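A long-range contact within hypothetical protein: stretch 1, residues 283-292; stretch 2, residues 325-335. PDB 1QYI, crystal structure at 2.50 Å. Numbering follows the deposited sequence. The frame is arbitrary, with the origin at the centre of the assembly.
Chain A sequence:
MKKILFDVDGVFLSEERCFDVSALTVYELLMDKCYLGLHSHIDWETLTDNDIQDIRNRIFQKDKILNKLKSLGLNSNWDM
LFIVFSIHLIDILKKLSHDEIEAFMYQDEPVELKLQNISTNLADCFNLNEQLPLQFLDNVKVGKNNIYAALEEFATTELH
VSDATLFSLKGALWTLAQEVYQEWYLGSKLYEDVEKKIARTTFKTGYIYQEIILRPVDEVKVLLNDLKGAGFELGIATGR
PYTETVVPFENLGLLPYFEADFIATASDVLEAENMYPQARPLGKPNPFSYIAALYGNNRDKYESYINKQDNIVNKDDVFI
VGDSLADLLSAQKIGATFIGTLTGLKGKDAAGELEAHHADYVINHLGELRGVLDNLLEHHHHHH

Stretch 1 283-292: GKPNPFSYIA
Stretch 2, residues 325-335: LADLLSAQKIG

The most unusual feature of this contact is the hydroxyl of Ser330, which sits among backbone carbonyls from both stretches. Ser330 OG lies 2.9 Å from Pro285 O, 3.1 Å from Lys284 O and 3.1 Å from Ala326 O, the last belonging to its own helix. Its one proton can go to Pro285 O or Ala326 O, and the geometry does not settle which; Lys284 O is simply close by. The chi1 of Ser330 is m (-72°), and its CA-to-CB bond points toward stretch 1.

Stretch 1 begins as a loop. A type I beta turn runs from Gly283 to Asn286, with Lys284 at phi/psi -47/-30 and Pro285 at -64/-37. It is closed by a weak bond from Asn286 N to Gly283 O, 2.7 Å. Asn286 then extends to -75/127. Its side chain, chi1 t and chi2 -60°, caps the following helix: Asn286 OD1 accepts from Phe288 N at 2.8 Å. Pro287 has phi/psi -64/4 and leads into helix 288-292, which continues later in the chain. Ile291 N bonds to Pro287 O at 2.8 Å.

The helix of stretch 2 runs through to Ile334. Lys333 N bonds to Leu329 O at 2.8 Å, and Ile334 N to Ser330 O at 3.3 Å. Gly335 then leaves helical angles at 87/23. With this backbone, a CB would be jammed against the preceding carbonyl O, so glycine is called for here.

The two helix axes approach to 10.3 Å, and their N-to-C directions differ by 62° (signed crossing angle -62°). The backbones come closer at the loop of stretch 1. The CA atoms of Pro285 and Ala326 are 4.7 Å apart, as are those of Pro287 and Ser330. Together the stretches bury 459 Å².

Lys284 and Asp327 make a salt bridge. The CA-to-CB bond of Lys284 points sideways, but its chain (chi1 -142°, then p, t, m) brings Lys284 NZ to 3.0 Å from Asp327 OD1. The ammonium donates a hydrogen bond to the carboxylate, so charge and hydrogen bonding act together. Asp327 has chi1 m and chi2 -41°. The position of OD1 is less sure, because it is modelled too close to the Tyr290 ring.

The CA-to-CB bond of Tyr290 points toward stretch 2, with chi1 -95° and chi2 -56°. Asp327 OD1 lies at the ring edge, near its plane. Tyr290 CD2 is 4.0 Å from Ser330 CB, so the ring packs beside the serine.

The remaining contacts are apolar. Pro287 is C-gamma endo, and its CA-to-CB bond points toward stretch 2. Pro287 CB lies 3.5 Å from Ile334 CG2, and Pro287 CG lies 3.6 Å from Lys333 CG, where the lysine contributes its aliphatic stem (chi1 t, then p, p, p). Ile334, chi1 p and chi2 t, also meets Ile291, chi1 m and chi2 t: Ile291 CG1 is 4.2 Å from Ile334 CG2. Thus the same methyl packs against both Pro287 and Ile291. Pro285, C-gamma exo, makes a looser contact, with Pro285 CG 4.5 Å from Ala326 CB.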

# COMPACT_ATOMS: atom_id res chain seq x y z
N GLY A 283 -6.65 -10.63 9.36
CA GLY A 283 -6.19 -9.29 9.04
C GLY A 283 -6.05 -8.37 10.25
O GLY A 283 -6.43 -8.75 11.36
N LYS A 284 -5.53 -7.16 10.04
CA LYS A 284 -5.28 -6.21 11.12
C LYS A 284 -6.39 -5.98 12.15
O LYS A 284 -6.10 -5.64 13.30
CB LYS A 284 -4.84 -4.85 10.58
CG LYS A 284 -3.76 -4.17 11.44
CD LYS A 284 -2.37 -4.77 11.17
CE LYS A 284 -1.39 -4.61 12.32
NZ LYS A 284 -1.03 -3.22 12.65
N PRO A 285 -7.68 -6.12 11.75
CA PRO A 285 -8.68 -5.89 12.80
C PRO A 285 -8.49 -6.98 13.86
O PRO A 285 -8.62 -6.75 15.06
CB PRO A 285 -10.00 -6.01 12.06
CG PRO A 285 -9.66 -5.61 10.66
CD PRO A 285 -8.32 -6.26 10.43
N ASN A 286 -8.16 -8.19 13.39
CA ASN A 286 -7.93 -9.33 14.27
C ASN A 286 -6.56 -9.13 14.95
O ASN A 286 -5.55 -8.93 14.28
CB ASN A 286 -7.94 -10.64 13.46
CG ASN A 286 -7.79 -11.88 14.34
OD1 ASN A 286 -6.79 -12.04 15.03
ND2 ASN A 286 -8.78 -12.77 14.29
N PRO A 287 -6.53 -9.20 16.29
CA PRO A 287 -5.31 -9.03 17.09
C PRO A 287 -4.21 -10.07 16.90
O PRO A 287 -3.19 -10.02 17.58
CB PRO A 287 -5.85 -9.02 18.52
CG PRO A 287 -7.00 -9.97 18.43
CD PRO A 287 -7.67 -9.57 17.14
N PHE A 288 -4.40 -11.01 15.98
CA PHE A 288 -3.42 -12.05 15.73
C PHE A 288 -1.98 -11.58 15.59
O PHE A 288 -1.08 -12.11 16.25
CB PHE A 288 -3.75 -12.84 14.47
CG PHE A 288 -2.63 -13.71 14.00
CD1 PHE A 288 -2.29 -14.85 14.72
CD2 PHE A 288 -1.88 -13.37 12.88
CE1 PHE A 288 -1.22 -15.66 14.33
CE2 PHE A 288 -0.81 -14.17 12.48
CZ PHE A 288 -0.48 -15.32 13.21
N SER A 289 -1.75 -10.62 14.70
CA SER A 289 -0.41 -10.11 14.46
C SER A 289 0.15 -9.42 15.70
O SER A 289 1.34 -9.53 15.98
CB SER A 289 -0.40 -9.14 13.28
OG SER A 289 -1.23 -8.02 13.54
N TYR A 290 -0.70 -8.73 16.45
CA TYR A 290 -0.23 -8.08 17.65
C TYR A 290 0.13 -9.13 18.68
O TYR A 290 1.08 -8.97 19.45
CB TYR A 290 -1.29 -7.12 18.21
CG TYR A 290 -1.09 -5.69 17.75
CD1 TYR A 290 0.12 -5.03 17.97
CD2 TYR A 290 -2.09 -5.01 17.03
CE1 TYR A 290 0.34 -3.74 17.49
CE2 TYR A 290 -1.88 -3.72 16.54
CZ TYR A 290 -0.65 -3.09 16.78
OH TYR A 290 -0.42 -1.81 16.29
N ILE A 291 -0.62 -10.23 18.68
CA ILE A 291 -0.38 -11.33 19.62
C ILE A 291 0.91 -12.07 19.27
O ILE A 291 1.62 -12.56 20.16
CB ILE A 291 -1.58 -12.32 19.60
CG1 ILE A 291 -2.83 -11.60 20.10
CG2 ILE A 291 -1.27 -13.54 20.47
CD1 ILE A 291 -4.10 -12.45 20.15
N ALA A 292 1.21 -12.13 17.98
CA ALA A 292 2.42 -12.78 17.50
C ALA A 292 3.64 -11.92 17.82
O ALA A 292 4.71 -12.44 18.11
CB ALA A 292 2.31 -13.01 16.00
N LEU A 325 -7.78 2.87 13.54
CA LEU A 325 -8.80 2.45 14.46
C LEU A 325 -8.76 0.93 14.59
O LEU A 325 -9.03 0.39 15.66
CB LEU A 325 -10.15 2.90 13.92
CG LEU A 325 -11.35 2.36 14.71
CD1 LEU A 325 -11.25 2.84 16.16
CD2 LEU A 325 -12.64 2.82 14.06
N ALA A 326 -8.41 0.23 13.51
CA ALA A 326 -8.34 -1.22 13.56
C ALA A 326 -7.34 -1.70 14.62
O ALA A 326 -7.47 -2.80 15.14
CB ALA A 326 -7.95 -1.78 12.19
N ASP A 327 -6.36 -0.86 14.95
CA ASP A 327 -5.37 -1.22 15.96
C ASP A 327 -5.91 -0.93 17.35
O ASP A 327 -5.54 -1.57 18.34
CB ASP A 327 -4.06 -0.46 15.75
CG ASP A 327 -3.25 -1.02 14.60
OD1 ASP A 327 -3.19 -2.25 14.49
OD2 ASP A 327 -2.68 -0.24 13.81
N LEU A 328 -6.80 0.06 17.42
CA LEU A 328 -7.42 0.45 18.68
C LEU A 328 -8.30 -0.69 19.20
O LEU A 328 -8.23 -1.05 20.38
CB LEU A 328 -8.23 1.73 18.47
CG LEU A 328 -9.04 2.25 19.66
CD1 LEU A 328 -9.10 3.77 19.64
CD2 LEU A 328 -10.43 1.64 19.59
N LEU A 329 -9.11 -1.27 18.32
CA LEU A 329 -10.00 -2.37 18.67
C LEU A 329 -9.18 -3.62 19.02
O LEU A 329 -9.59 -4.41 19.88
CB LEU A 329 -10.96 -2.66 17.51
CG LEU A 329 -12.35 -1.98 17.45
CD1 LEU A 329 -12.32 -0.56 17.99
CD2 LEU A 329 -12.83 -2.00 16.01
N SER A 330 -8.03 -3.81 18.37
CA SER A 330 -7.17 -4.96 18.66
C SER A 330 -6.60 -4.83 20.07
O SER A 330 -6.33 -5.83 20.72
CB SER A 330 -6.01 -5.04 17.66
OG SER A 330 -6.43 -5.45 16.37
N ALA A 331 -6.39 -3.60 20.53
CA ALA A 331 -5.85 -3.39 21.87
C ALA A 331 -6.97 -3.55 22.89
O ALA A 331 -6.80 -4.22 23.91
CB ALA A 331 -5.22 -2.00 21.98
N GLN A 332 -8.13 -2.96 22.63
CA GLN A 332 -9.25 -3.10 23.55
C GLN A 332 -9.65 -4.57 23.62
O GLN A 332 -10.19 -5.02 24.63
CB GLN A 332 -10.43 -2.25 23.08
CG GLN A 332 -10.05 -0.78 22.92
CD GLN A 332 -11.26 0.13 22.83
OE1 GLN A 332 -12.30 -0.26 22.29
NE2 GLN A 332 -11.12 1.35 23.33
N LYS A 333 -9.36 -5.32 22.55
CA LYS A 333 -9.66 -6.75 22.47
C LYS A 333 -8.82 -7.62 23.40
O LYS A 333 -9.36 -8.40 24.18
CB LYS A 333 -9.47 -7.24 21.03
CG LYS A 333 -9.33 -8.77 20.89
CD LYS A 333 -10.55 -9.52 21.40
CE LYS A 333 -11.60 -9.69 20.29
NZ LYS A 333 -11.07 -10.48 19.15
N ILE A 334 -7.50 -7.49 23.28
CA ILE A 334 -6.55 -8.27 24.08
C ILE A 334 -6.32 -7.68 25.46
O ILE A 334 -5.64 -8.27 26.29
CB ILE A 334 -5.16 -8.36 23.41
CG1 ILE A 334 -4.47 -6.99 23.46
CG2 ILE A 334 -5.31 -8.85 21.98
CD1 ILE A 334 -3.05 -6.99 22.91
N GLY A 335 -6.88 -6.50 25.70
CA GLY A 335 -6.73 -5.86 27.00
C GLY A 335 -5.49 -5.00 27.16
O GLY A 335 -5.04 -4.76 28.29